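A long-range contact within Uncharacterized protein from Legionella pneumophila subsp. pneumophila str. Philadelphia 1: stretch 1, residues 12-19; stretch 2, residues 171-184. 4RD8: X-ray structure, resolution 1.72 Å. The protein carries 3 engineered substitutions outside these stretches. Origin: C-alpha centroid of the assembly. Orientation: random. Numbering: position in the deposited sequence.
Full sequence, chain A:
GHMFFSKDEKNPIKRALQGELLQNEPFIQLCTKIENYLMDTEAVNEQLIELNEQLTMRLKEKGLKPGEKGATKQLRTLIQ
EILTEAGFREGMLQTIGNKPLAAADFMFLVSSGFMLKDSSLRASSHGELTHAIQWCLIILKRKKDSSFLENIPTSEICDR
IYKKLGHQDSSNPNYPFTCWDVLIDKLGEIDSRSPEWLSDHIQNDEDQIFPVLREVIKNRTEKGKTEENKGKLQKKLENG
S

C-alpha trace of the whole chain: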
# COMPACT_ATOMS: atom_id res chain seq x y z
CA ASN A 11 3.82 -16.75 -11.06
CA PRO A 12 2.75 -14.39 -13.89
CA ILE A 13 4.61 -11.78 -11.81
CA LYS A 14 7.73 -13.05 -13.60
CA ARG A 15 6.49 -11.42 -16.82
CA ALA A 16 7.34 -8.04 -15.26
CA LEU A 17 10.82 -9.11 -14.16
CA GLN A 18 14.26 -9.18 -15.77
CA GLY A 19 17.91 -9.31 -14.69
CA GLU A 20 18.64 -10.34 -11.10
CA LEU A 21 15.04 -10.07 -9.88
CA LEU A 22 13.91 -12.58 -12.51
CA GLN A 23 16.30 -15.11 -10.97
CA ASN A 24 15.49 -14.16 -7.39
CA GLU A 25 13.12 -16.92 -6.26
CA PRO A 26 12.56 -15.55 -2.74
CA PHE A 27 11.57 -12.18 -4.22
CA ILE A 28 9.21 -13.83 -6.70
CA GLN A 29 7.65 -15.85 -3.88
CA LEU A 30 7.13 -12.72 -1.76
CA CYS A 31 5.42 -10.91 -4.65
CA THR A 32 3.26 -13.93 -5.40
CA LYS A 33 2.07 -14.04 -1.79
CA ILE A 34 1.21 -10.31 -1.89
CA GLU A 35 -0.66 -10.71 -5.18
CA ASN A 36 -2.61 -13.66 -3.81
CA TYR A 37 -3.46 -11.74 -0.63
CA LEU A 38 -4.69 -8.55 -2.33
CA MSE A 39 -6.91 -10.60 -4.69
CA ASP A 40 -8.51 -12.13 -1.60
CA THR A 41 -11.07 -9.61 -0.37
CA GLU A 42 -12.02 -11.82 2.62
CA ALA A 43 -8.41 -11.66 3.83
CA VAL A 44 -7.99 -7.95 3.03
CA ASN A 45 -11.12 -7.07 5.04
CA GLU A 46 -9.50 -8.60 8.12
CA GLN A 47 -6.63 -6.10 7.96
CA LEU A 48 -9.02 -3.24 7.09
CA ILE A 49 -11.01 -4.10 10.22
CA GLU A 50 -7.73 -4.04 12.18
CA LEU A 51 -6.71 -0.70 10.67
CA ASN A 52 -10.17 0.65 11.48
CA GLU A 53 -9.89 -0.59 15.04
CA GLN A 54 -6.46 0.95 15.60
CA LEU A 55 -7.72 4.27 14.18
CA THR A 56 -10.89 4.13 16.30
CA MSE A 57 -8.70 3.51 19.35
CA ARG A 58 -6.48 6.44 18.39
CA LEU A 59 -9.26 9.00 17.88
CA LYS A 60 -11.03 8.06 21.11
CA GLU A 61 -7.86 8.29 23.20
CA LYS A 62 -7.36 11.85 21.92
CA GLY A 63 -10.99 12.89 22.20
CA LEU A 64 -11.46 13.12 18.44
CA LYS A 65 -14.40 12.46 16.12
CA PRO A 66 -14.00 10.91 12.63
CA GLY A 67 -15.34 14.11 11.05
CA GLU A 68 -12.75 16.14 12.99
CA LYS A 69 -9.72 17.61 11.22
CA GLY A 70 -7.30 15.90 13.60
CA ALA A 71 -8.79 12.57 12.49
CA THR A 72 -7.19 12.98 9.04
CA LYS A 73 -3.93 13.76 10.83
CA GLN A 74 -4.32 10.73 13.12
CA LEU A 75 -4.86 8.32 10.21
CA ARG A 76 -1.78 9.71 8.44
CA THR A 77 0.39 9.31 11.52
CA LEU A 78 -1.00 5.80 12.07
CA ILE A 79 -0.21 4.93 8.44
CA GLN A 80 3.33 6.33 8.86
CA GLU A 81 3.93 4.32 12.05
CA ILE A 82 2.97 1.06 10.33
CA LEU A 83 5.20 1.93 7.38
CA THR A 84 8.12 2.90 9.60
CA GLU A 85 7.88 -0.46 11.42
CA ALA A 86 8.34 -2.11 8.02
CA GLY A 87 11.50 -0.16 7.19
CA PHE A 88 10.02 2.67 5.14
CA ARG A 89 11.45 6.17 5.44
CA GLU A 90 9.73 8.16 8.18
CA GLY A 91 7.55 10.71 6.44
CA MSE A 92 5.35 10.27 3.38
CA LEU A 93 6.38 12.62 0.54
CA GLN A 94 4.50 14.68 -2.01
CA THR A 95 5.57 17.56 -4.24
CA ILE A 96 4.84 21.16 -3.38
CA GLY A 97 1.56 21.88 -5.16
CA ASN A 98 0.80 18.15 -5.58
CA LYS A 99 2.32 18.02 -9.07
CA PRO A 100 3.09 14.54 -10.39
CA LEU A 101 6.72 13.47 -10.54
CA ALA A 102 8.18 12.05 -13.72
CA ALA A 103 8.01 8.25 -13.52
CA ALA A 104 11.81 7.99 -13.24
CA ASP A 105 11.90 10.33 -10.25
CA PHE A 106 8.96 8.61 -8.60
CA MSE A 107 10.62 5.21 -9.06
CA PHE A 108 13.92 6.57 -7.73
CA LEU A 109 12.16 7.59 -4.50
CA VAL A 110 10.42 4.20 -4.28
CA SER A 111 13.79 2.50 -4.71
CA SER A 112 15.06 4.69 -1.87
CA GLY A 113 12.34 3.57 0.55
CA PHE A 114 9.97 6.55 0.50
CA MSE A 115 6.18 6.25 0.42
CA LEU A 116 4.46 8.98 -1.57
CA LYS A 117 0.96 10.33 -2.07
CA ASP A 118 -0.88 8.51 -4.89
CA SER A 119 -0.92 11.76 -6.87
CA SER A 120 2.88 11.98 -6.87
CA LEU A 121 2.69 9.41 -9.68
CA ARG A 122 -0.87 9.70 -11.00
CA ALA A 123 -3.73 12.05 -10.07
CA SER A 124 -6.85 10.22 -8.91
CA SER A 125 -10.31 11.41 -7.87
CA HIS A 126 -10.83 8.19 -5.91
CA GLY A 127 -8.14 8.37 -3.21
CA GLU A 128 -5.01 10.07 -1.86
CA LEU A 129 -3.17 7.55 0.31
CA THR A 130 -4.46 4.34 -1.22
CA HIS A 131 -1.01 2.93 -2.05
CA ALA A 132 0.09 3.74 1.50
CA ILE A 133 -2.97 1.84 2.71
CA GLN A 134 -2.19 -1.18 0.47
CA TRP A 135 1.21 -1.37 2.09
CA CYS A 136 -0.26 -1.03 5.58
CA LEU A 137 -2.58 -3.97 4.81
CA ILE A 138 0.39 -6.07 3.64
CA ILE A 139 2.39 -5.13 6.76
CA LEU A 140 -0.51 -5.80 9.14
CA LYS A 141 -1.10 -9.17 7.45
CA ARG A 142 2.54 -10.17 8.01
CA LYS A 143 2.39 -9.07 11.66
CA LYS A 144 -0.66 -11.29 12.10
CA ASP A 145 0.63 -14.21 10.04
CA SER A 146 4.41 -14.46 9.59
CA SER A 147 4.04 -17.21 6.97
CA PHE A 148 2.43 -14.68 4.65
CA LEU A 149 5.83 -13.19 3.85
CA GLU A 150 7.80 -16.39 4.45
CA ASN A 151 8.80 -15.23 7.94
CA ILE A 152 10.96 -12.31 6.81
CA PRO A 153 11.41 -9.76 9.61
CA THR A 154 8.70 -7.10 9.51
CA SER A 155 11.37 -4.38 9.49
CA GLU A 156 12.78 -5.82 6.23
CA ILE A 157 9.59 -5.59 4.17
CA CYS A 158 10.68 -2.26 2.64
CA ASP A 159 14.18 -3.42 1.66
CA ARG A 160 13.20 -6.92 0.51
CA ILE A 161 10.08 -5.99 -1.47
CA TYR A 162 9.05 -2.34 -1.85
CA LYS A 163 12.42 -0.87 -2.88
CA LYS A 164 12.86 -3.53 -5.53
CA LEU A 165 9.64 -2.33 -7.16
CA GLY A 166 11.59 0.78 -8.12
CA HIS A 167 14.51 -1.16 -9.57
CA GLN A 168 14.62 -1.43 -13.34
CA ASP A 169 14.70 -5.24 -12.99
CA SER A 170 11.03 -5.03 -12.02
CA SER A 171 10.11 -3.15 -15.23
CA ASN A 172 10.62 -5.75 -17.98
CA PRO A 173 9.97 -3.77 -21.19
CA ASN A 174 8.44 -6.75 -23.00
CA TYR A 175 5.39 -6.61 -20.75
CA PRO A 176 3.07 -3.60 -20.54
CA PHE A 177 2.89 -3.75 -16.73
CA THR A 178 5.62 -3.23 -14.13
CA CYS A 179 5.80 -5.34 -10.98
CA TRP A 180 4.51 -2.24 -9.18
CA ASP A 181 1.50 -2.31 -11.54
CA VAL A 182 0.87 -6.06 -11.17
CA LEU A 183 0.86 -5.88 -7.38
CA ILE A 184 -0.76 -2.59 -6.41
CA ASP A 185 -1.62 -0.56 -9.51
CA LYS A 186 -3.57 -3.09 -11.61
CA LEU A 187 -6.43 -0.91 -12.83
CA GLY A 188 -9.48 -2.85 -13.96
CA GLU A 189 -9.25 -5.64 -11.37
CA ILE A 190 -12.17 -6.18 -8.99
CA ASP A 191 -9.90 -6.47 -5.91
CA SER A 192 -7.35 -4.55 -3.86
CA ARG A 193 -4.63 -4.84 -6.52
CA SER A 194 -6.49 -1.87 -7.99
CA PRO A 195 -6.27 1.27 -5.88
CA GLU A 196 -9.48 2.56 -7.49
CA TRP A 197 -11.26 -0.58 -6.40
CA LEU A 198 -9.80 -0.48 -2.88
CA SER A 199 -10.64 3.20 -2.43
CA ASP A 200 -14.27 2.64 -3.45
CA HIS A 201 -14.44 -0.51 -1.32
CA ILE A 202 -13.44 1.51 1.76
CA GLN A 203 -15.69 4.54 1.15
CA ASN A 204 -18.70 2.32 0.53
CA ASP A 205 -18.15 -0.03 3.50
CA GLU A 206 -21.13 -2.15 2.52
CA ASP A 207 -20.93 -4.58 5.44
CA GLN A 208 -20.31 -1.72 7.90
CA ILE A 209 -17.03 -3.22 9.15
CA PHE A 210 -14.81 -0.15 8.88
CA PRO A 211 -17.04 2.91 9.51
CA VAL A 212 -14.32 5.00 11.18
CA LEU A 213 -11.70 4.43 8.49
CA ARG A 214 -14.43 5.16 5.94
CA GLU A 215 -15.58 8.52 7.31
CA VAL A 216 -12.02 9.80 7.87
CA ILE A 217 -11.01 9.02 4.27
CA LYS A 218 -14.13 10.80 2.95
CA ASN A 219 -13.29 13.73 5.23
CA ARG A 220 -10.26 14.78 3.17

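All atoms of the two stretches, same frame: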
# COMPACT_ATOMS: atom_id res chain seq x y z
N PRO A 12 2.79 -15.31 -12.75
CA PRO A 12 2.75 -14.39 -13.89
C PRO A 12 3.49 -13.09 -13.58
O PRO A 12 3.81 -12.32 -14.49
CB PRO A 12 1.25 -14.11 -14.08
CG PRO A 12 0.55 -15.21 -13.32
CD PRO A 12 1.45 -15.52 -12.18
N ILE A 13 3.74 -12.84 -12.29
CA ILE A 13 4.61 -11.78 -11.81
C ILE A 13 5.95 -11.75 -12.55
O ILE A 13 6.52 -10.68 -12.80
CB ILE A 13 4.86 -11.96 -10.27
CG1 ILE A 13 3.77 -11.27 -9.46
CG2 ILE A 13 6.22 -11.47 -9.83
CD1 ILE A 13 2.98 -12.23 -8.62
N LYS A 14 6.45 -12.93 -12.91
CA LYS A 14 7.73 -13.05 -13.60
C LYS A 14 7.74 -12.33 -14.95
O LYS A 14 8.80 -11.96 -15.45
CB LYS A 14 8.12 -14.52 -13.78
CG LYS A 14 8.25 -15.29 -12.48
CD LYS A 14 8.78 -16.70 -12.71
CE LYS A 14 10.23 -16.69 -13.17
NZ LYS A 14 10.88 -18.03 -13.08
N ARG A 15 6.57 -12.14 -15.55
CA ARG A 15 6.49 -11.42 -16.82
C ARG A 15 7.03 -9.99 -16.70
O ARG A 15 7.52 -9.43 -17.67
CB ARG A 15 5.06 -11.36 -17.34
CG ARG A 15 4.44 -12.72 -17.67
CD ARG A 15 3.01 -12.51 -18.15
NE ARG A 15 2.18 -13.70 -18.05
CZ ARG A 15 0.86 -13.69 -18.04
NH1 ARG A 15 0.21 -12.53 -18.14
NH2 ARG A 15 0.18 -14.82 -17.94
N ALA A 16 6.91 -9.42 -15.50
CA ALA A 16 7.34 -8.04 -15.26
C ALA A 16 8.80 -7.95 -14.83
O ALA A 16 9.30 -6.85 -14.59
CB ALA A 16 6.45 -7.38 -14.21
N LEU A 17 9.47 -9.09 -14.73
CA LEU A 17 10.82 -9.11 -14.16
C LEU A 17 11.90 -9.42 -15.20
O LEU A 17 11.66 -10.14 -16.17
CB LEU A 17 10.91 -10.13 -13.01
CG LEU A 17 9.93 -9.92 -11.86
CD1 LEU A 17 10.13 -10.97 -10.76
CD2 LEU A 17 10.02 -8.51 -11.26
N GLN A 18 13.08 -8.87 -14.96
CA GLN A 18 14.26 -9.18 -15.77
C GLN A 18 15.48 -9.16 -14.86
O GLN A 18 15.35 -8.94 -13.64
CB GLN A 18 14.43 -8.17 -16.91
CG GLN A 18 14.49 -6.72 -16.45
CD GLN A 18 14.54 -5.74 -17.61
OE1 GLN A 18 14.78 -6.14 -18.75
NE2 GLN A 18 14.32 -4.47 -17.32
N GLY A 19 16.66 -9.39 -15.43
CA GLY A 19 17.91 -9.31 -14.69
C GLY A 19 17.99 -10.18 -13.44
O GLY A 19 17.63 -11.35 -13.48
N SER A 171 10.80 -3.81 -14.12
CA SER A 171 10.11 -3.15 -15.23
C SER A 171 10.52 -3.74 -16.57
O SER A 171 10.98 -3.02 -17.44
CB SER A 171 10.37 -1.63 -15.21
OG SER A 171 9.71 -1.02 -14.11
N ASN A 172 10.35 -5.06 -16.72
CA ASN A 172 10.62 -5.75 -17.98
C ASN A 172 9.87 -5.07 -19.13
O ASN A 172 8.64 -4.98 -19.09
CB ASN A 172 10.16 -7.22 -17.85
CG ASN A 172 10.60 -8.08 -19.01
OD1 ASN A 172 10.62 -7.64 -20.16
ND2 ASN A 172 10.94 -9.33 -18.71
N PRO A 173 10.60 -4.57 -20.14
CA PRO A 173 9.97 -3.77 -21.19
C PRO A 173 9.17 -4.58 -22.20
O PRO A 173 8.56 -3.99 -23.10
CB PRO A 173 11.17 -3.12 -21.90
CG PRO A 173 12.29 -4.12 -21.70
CD PRO A 173 12.07 -4.64 -20.30
N ASN A 174 9.19 -5.90 -22.08
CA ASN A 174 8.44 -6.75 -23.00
C ASN A 174 6.98 -6.89 -22.60
O ASN A 174 6.16 -7.38 -23.36
CB ASN A 174 9.09 -8.13 -23.12
CG ASN A 174 10.49 -8.06 -23.68
OD1 ASN A 174 10.68 -7.90 -24.89
ND2 ASN A 174 11.48 -8.16 -22.81
N TYR A 175 6.69 -6.44 -21.38
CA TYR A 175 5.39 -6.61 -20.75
C TYR A 175 4.86 -5.21 -20.45
O TYR A 175 5.61 -4.36 -19.98
CB TYR A 175 5.56 -7.40 -19.45
CG TYR A 175 4.29 -7.99 -18.89
CD1 TYR A 175 3.45 -8.76 -19.67
CD2 TYR A 175 3.95 -7.80 -17.55
CE1 TYR A 175 2.29 -9.30 -19.15
CE2 TYR A 175 2.79 -8.34 -17.03
CZ TYR A 175 1.97 -9.09 -17.83
OH TYR A 175 0.82 -9.64 -17.32
N PRO A 176 3.58 -4.96 -20.73
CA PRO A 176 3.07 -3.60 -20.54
C PRO A 176 2.94 -3.16 -19.08
O PRO A 176 2.74 -1.97 -18.84
CB PRO A 176 1.69 -3.63 -21.23
CG PRO A 176 1.35 -5.08 -21.38
CD PRO A 176 2.65 -5.80 -21.51
N PHE A 177 3.06 -4.08 -18.13
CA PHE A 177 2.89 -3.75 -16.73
C PHE A 177 4.19 -3.97 -15.96
O PHE A 177 4.90 -4.94 -16.21
CB PHE A 177 1.77 -4.61 -16.12
CG PHE A 177 0.51 -4.60 -16.92
CD1 PHE A 177 -0.38 -3.54 -16.82
CD2 PHE A 177 0.23 -5.62 -17.82
CE1 PHE A 177 -1.55 -3.52 -17.59
CE2 PHE A 177 -0.93 -5.60 -18.58
CZ PHE A 177 -1.82 -4.55 -18.46
N THR A 178 4.49 -3.06 -15.03
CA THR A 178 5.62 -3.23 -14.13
C THR A 178 5.18 -4.09 -12.96
O THR A 178 3.99 -4.32 -12.78
CB THR A 178 6.13 -1.88 -13.59
OG1 THR A 178 5.11 -1.26 -12.79
CG2 THR A 178 6.51 -0.95 -14.73
N CYS A 179 6.14 -4.56 -12.17
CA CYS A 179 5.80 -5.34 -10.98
C CYS A 179 4.98 -4.47 -10.01
O CYS A 179 4.06 -4.96 -9.35
CB CYS A 179 7.06 -5.85 -10.29
SG CYS A 179 6.79 -7.22 -9.12
N TRP A 180 5.32 -3.19 -9.94
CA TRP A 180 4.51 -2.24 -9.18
C TRP A 180 3.06 -2.31 -9.65
O TRP A 180 2.15 -2.50 -8.85
CB TRP A 180 5.07 -0.83 -9.36
CG TRP A 180 4.19 0.28 -8.84
CD1 TRP A 180 3.11 0.84 -9.47
CD2 TRP A 180 4.35 0.99 -7.61
NE1 TRP A 180 2.58 1.84 -8.69
CE2 TRP A 180 3.32 1.95 -7.54
CE3 TRP A 180 5.26 0.90 -6.55
CZ2 TRP A 180 3.17 2.82 -6.46
CZ3 TRP A 180 5.11 1.76 -5.47
CH2 TRP A 180 4.08 2.71 -5.43
N ASP A 181 2.84 -2.17 -10.96
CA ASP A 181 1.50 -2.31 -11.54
C ASP A 181 0.80 -3.62 -11.17
O ASP A 181 -0.37 -3.62 -10.76
CB ASP A 181 1.57 -2.25 -13.07
CG ASP A 181 1.99 -0.89 -13.60
OD1 ASP A 181 1.96 0.11 -12.83
OD2 ASP A 181 2.32 -0.81 -14.80
N VAL A 182 1.49 -4.74 -11.34
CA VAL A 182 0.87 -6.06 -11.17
C VAL A 182 0.42 -6.29 -9.73
O VAL A 182 -0.58 -6.99 -9.47
CB VAL A 182 1.83 -7.19 -11.63
CG1 VAL A 182 1.30 -8.55 -11.24
CG2 VAL A 182 2.01 -7.12 -13.14
N LEU A 183 1.15 -5.69 -8.79
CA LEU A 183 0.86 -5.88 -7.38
C LEU A 183 -0.18 -4.90 -6.84
O LEU A 183 -1.14 -5.31 -6.19
CB LEU A 183 2.13 -5.78 -6.53
CG LEU A 183 3.12 -6.92 -6.77
CD1 LEU A 183 4.24 -6.84 -5.76
CD2 LEU A 183 2.41 -8.28 -6.72
N ILE A 184 0.01 -3.61 -7.11
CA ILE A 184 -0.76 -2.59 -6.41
C ILE A 184 -1.28 -1.48 -7.29
O ILE A 184 -1.83 -0.50 -6.80
CB ILE A 184 0.07 -1.96 -5.26
CG1 ILE A 184 1.33 -1.30 -5.83
CG2 ILE A 184 0.38 -3.00 -4.17
CD1 ILE A 184 2.13 -0.51 -4.84
O HOH W 1 1.68 -10.67 -14.42

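Asn-172 anchors the contact with two hydrogen bonds to successive carbonyls: its backbone N donates to Ala-16 O (3.0 Å, nearly linear), and its side-chain ND2 donates to Leu-17 O (2.8 Å). The t rotamer of Asn-172 leaves OD1 to accept from both Asn-174 N (3.0 Å) and Asn-174 ND2 (2.8 Å), so one amide group ties the turn from Asn-172 to Tyr-175 to the loop residue that follows the 3-10 segment. An asparagine suits this place because its short side chain offers donor and acceptor together.

At the outer edge, Arg-15 NH1 donates to Tyr-175 OH (3.1 Å), while Arg-15 CB sits almost on the ring normal, 3.6 Å from the centroid of the Tyr-175 ring. The arginine thus lies over one face of the ring and still reaches the hydroxyl. A water bridges Tyr-175 OH (3.2 Å) and Pro-12 O (2.7 Å), the latter bond weak.

Inward, Ala-16 is buried where the two stretches run close: its CB lies 3.5 Å from both Phe-177 O and Cys-179 N, leaving little room for a longer side chain in that direction. Beyond it, Cys-179 SG packs against Leu-17 CD2 (4.1 Å) and Ile-13 CG2 (4.3 Å). Ile-13 CG1 also meets Val-182 CG1 (4.1 Å) and Leu-183 CD2 (4.3 Å), extending the apolar packing along the helix.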